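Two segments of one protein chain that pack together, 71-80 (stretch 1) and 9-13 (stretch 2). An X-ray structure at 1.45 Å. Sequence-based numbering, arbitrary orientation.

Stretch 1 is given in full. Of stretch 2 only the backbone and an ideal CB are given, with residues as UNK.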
# COMPACT_ATOMS: atom_id res chain seq x y z
N LEU A 71 -15.67 -3.56 -6.98
CA LEU A 71 -14.22 -3.39 -7.19
C LEU A 71 -13.51 -4.75 -7.18
O LEU A 71 -12.61 -4.99 -7.99
CB LEU A 71 -13.66 -2.46 -6.13
CG LEU A 71 -12.16 -2.23 -6.18
CD1 LEU A 71 -11.78 -1.66 -7.53
CD2 LEU A 71 -11.78 -1.29 -5.05
N LYS A 72 -13.89 -5.65 -6.27
CA LYS A 72 -13.18 -6.92 -6.18
C LYS A 72 -13.33 -7.82 -7.41
O LYS A 72 -12.47 -8.66 -7.68
CB LYS A 72 -13.57 -7.69 -4.92
CG LYS A 72 -14.95 -8.25 -4.92
CD LYS A 72 -15.13 -9.19 -3.72
CE LYS A 72 -16.55 -9.67 -3.67
NZ LYS A 72 -16.70 -10.69 -2.61
N PHE A 73 -14.41 -7.62 -8.16
CA PHE A 73 -14.63 -8.36 -9.38
C PHE A 73 -13.93 -7.74 -10.59
O PHE A 73 -13.64 -8.42 -11.57
CB PHE A 73 -16.15 -8.44 -9.66
CG PHE A 73 -16.93 -9.20 -8.62
CD1 PHE A 73 -17.02 -10.56 -8.67
CD2 PHE A 73 -17.56 -8.52 -7.59
CE1 PHE A 73 -17.75 -11.27 -7.69
CE2 PHE A 73 -18.28 -9.20 -6.62
CZ PHE A 73 -18.36 -10.57 -6.67
N ALA A 74 -13.70 -6.43 -10.54
CA ALA A 74 -13.07 -5.68 -11.63
C ALA A 74 -11.53 -5.79 -11.59
O ALA A 74 -10.88 -5.89 -12.64
CB ALA A 74 -13.49 -4.21 -11.56
N LEU A 75 -10.96 -5.77 -10.39
CA LEU A 75 -9.49 -5.74 -10.24
C LEU A 75 -8.79 -6.89 -10.99
O LEU A 75 -7.76 -6.67 -11.60
CB LEU A 75 -9.08 -5.69 -8.77
CG LEU A 75 -9.21 -4.28 -8.15
CD1 LEU A 75 -9.24 -4.30 -6.66
CD2 LEU A 75 -8.10 -3.36 -8.67
N PRO A 76 -9.37 -8.11 -10.96
CA PRO A 76 -8.68 -9.23 -11.61
C PRO A 76 -8.56 -9.12 -13.13
O PRO A 76 -7.83 -9.87 -13.78
CB PRO A 76 -9.56 -10.45 -11.22
CG PRO A 76 -10.12 -10.08 -9.93
CD PRO A 76 -10.47 -8.62 -10.12
N TYR A 77 -9.30 -8.17 -13.71
CA TYR A 77 -9.18 -7.93 -15.13
C TYR A 77 -7.97 -7.08 -15.52
O TYR A 77 -7.61 -7.03 -16.69
CB TYR A 77 -10.45 -7.25 -15.68
CG TYR A 77 -11.61 -8.21 -15.84
CD1 TYR A 77 -12.49 -8.46 -14.80
CD2 TYR A 77 -11.79 -8.91 -17.02
CE1 TYR A 77 -13.54 -9.38 -14.93
CE2 TYR A 77 -12.83 -9.82 -17.17
CZ TYR A 77 -13.68 -10.04 -16.12
OH TYR A 77 -14.72 -10.94 -16.30
N LEU A 78 -7.35 -6.44 -14.53
CA LEU A 78 -6.26 -5.50 -14.78
C LEU A 78 -5.01 -5.71 -13.94
O LEU A 78 -3.99 -5.12 -14.24
CB LEU A 78 -6.73 -4.07 -14.50
CG LEU A 78 -7.90 -3.57 -15.32
CD1 LEU A 78 -8.30 -2.21 -14.83
CD2 LEU A 78 -7.56 -3.54 -16.81
N SER A 79 -5.11 -6.48 -12.87
CA SER A 79 -4.07 -6.50 -11.85
C SER A 79 -3.97 -7.84 -11.16
O SER A 79 -4.92 -8.64 -11.23
CB SER A 79 -4.34 -5.39 -10.81
OG SER A 79 -5.51 -5.67 -10.04
N TYR A 80 -2.85 -8.06 -10.48
CA TYR A 80 -2.63 -9.22 -9.62
C TYR A 80 -2.38 -8.72 -8.19
O TYR A 80 -2.11 -7.53 -7.99
CB TYR A 80 -1.44 -10.06 -10.14
CG TYR A 80 -0.10 -9.35 -10.15
CD1 TYR A 80 0.29 -8.53 -11.20
CD2 TYR A 80 0.77 -9.49 -9.09
CE1 TYR A 80 1.53 -7.88 -11.19
CE2 TYR A 80 1.99 -8.84 -9.05
CZ TYR A 80 2.38 -8.05 -10.11
OH TYR A 80 3.59 -7.40 -10.03
N UNK A 9 -16.16 -16.73 -6.93
CA UNK A 9 -14.74 -16.55 -7.19
C UNK A 9 -14.49 -15.31 -8.04
O UNK A 9 -15.18 -15.08 -9.02
CB UNK A 9 -14.17 -17.79 -7.88
N UNK A 10 -13.49 -14.52 -7.68
CA UNK A 10 -13.16 -13.38 -8.52
C UNK A 10 -11.99 -13.70 -9.48
O UNK A 10 -11.73 -12.91 -10.40
CB UNK A 10 -12.81 -12.18 -7.64
N UNK A 11 -11.29 -14.82 -9.26
CA UNK A 11 -10.20 -15.23 -10.15
C UNK A 11 -9.03 -14.22 -10.13
O UNK A 11 -8.42 -13.90 -11.14
CB UNK A 11 -10.73 -15.39 -11.58
N UNK A 12 -8.73 -13.71 -8.94
CA UNK A 12 -7.53 -12.91 -8.72
C UNK A 12 -6.32 -13.85 -8.67
O UNK A 12 -6.37 -14.93 -8.07
CB UNK A 12 -7.64 -12.09 -7.43
N UNK A 13 -5.26 -13.46 -9.37
CA UNK A 13 -3.98 -14.15 -9.29
C UNK A 13 -3.15 -13.52 -8.20
O UNK A 13 -3.01 -12.29 -8.18
CB UNK A 13 -3.24 -14.11 -10.63

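Position 9 opens stretch 2. Its CA-to-CB bond points away from stretch 1, and no atom of that stretch lies within 5.5 Å of the ideal CB. Stretch 1 therefore sets almost no condition here, and many side chains would fit, polar or charged ones included. The residue is Arg9. Its side chain makes no contact with stretch 1 and is poorly ordered.

Position 10 is different. Its CA-to-CB bond points toward stretch 1, and the ideal CB sits 3.5 Å from Lys72 O and 4.1 Å from Pro76 CG. Around it lie the aliphatic part of Lys72, the ring of Phe73 and the ring of Pro76. With the backbone this close, there is little depth below CB. A compact, mostly apolar side chain suits the site; valine, isoleucine or alanine are plausible, and threonine too if its hydroxyl finds a partner. The residue is Val10, with chi1 in the m well. CG1 goes to Phe73, with Val10 CG1 3.8 Å from Phe73 CD1. It makes an off-centre CH-pi contact, 4.2 Å from CG1 to the centroid of the Phe73 ring. The same methyl is 4.1 Å from Lys72 CG. CG2 turns to the proline, with Val10 CG2 4.0 Å from Pro76 CG. The backbone joins in: Val10 O lies 3.3 Å from Pro76 CG, and a water donates to both Val10 O and Phe73 O.

Position 11 has phi/psi of 64/40, the left-handed region. Glycine, asparagine and aspartate are the usual candidates there, although other residues do occur. CA-to-CB points sideways, and the ideal CB is 5.1 Å from Pro76 CB, so the contact asks for little from the side chain. The residue is Trp11. Its indole leads away from stretch 1. The main chain makes the closer approach, with Trp11 O 3.6 Å from Pro76 CB. A second water donates to Trp11 O and Pro76 O.

Position 12 has extended backbone angles and a sideways CA-to-CB bond. The ideal CB is 4.0 Å from Pro76 CG. Beyond it, the Pro76 ring and the backbone of Ser79 and Tyr80 leave room for a longer apolar chain. Isoleucine, leucine or methionine could reach in, while valine would reach less far. The residue is Ile12, with chi1 t and chi2 p. Its end comes nearer to stretch 1: Ile12 CD1 is 4.0 Å from Pro76 CG, 3.7 Å from Ser79 O and 4.2 Å from Tyr80 CA.

Position 13 also has extended angles and a sideways CA-to-CB bond. Its ideal CB lies 4.5 Å from Tyr80 CB, so an apolar side chain, beta-branched or not, would suit. The residue is Ile13. Ile13 CB packs 4.4 Å from Tyr80 CB, while Ile13 O comes to 3.4 Å from Tyr80 CB. A third water accepts from Ile13 N and donates to Ser79 O. No direct hydrogen bond crosses between the stretches; apolar packing and these three waters join them.

Stretch 2, residues 9-13: RVWII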
# COMPACT_ATOMS: atom_id res chain seq x y z
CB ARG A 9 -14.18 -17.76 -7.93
CG ARG A 9 -14.16 -19.03 -7.11
CD ARG A 9 -13.61 -20.19 -7.93
NE ARG A 9 -13.58 -21.42 -7.15
CZ ARG A 9 -14.62 -22.24 -6.98
NH1 ARG A 9 -15.79 -21.95 -7.54
NH2 ARG A 9 -14.49 -23.34 -6.26
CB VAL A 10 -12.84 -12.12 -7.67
CG1 VAL A 10 -13.99 -11.83 -6.69
CG2 VAL A 10 -11.52 -12.26 -6.94
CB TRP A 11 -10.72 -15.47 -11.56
CG TRP A 11 -11.76 -16.57 -11.56
CD1 TRP A 11 -13.08 -16.43 -11.85
CD2 TRP A 11 -11.56 -17.93 -11.20
NE1 TRP A 11 -13.72 -17.64 -11.71
CE2 TRP A 11 -12.80 -18.58 -11.31
CE3 TRP A 11 -10.44 -18.67 -10.80
CZ2 TRP A 11 -12.95 -19.94 -11.04
CZ3 TRP A 11 -10.60 -20.02 -10.53
CH2 TRP A 11 -11.84 -20.63 -10.65
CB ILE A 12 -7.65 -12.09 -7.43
CG1 ILE A 12 -6.48 -11.11 -7.26
CG2 ILE A 12 -7.76 -13.01 -6.21
CD1 ILE A 12 -6.53 -9.96 -8.20
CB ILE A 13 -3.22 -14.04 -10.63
CG1 ILE A 13 -4.06 -14.65 -11.76
CG2 ILE A 13 -1.85 -14.71 -10.52
CD1 ILE A 13 -3.59 -14.26 -13.12
O HOH W 1 -13.98 -11.22 -11.15
O HOH W 2 -7.06 -12.35 -13.12
O HOH W 3 -5.18 -11.31 -11.25
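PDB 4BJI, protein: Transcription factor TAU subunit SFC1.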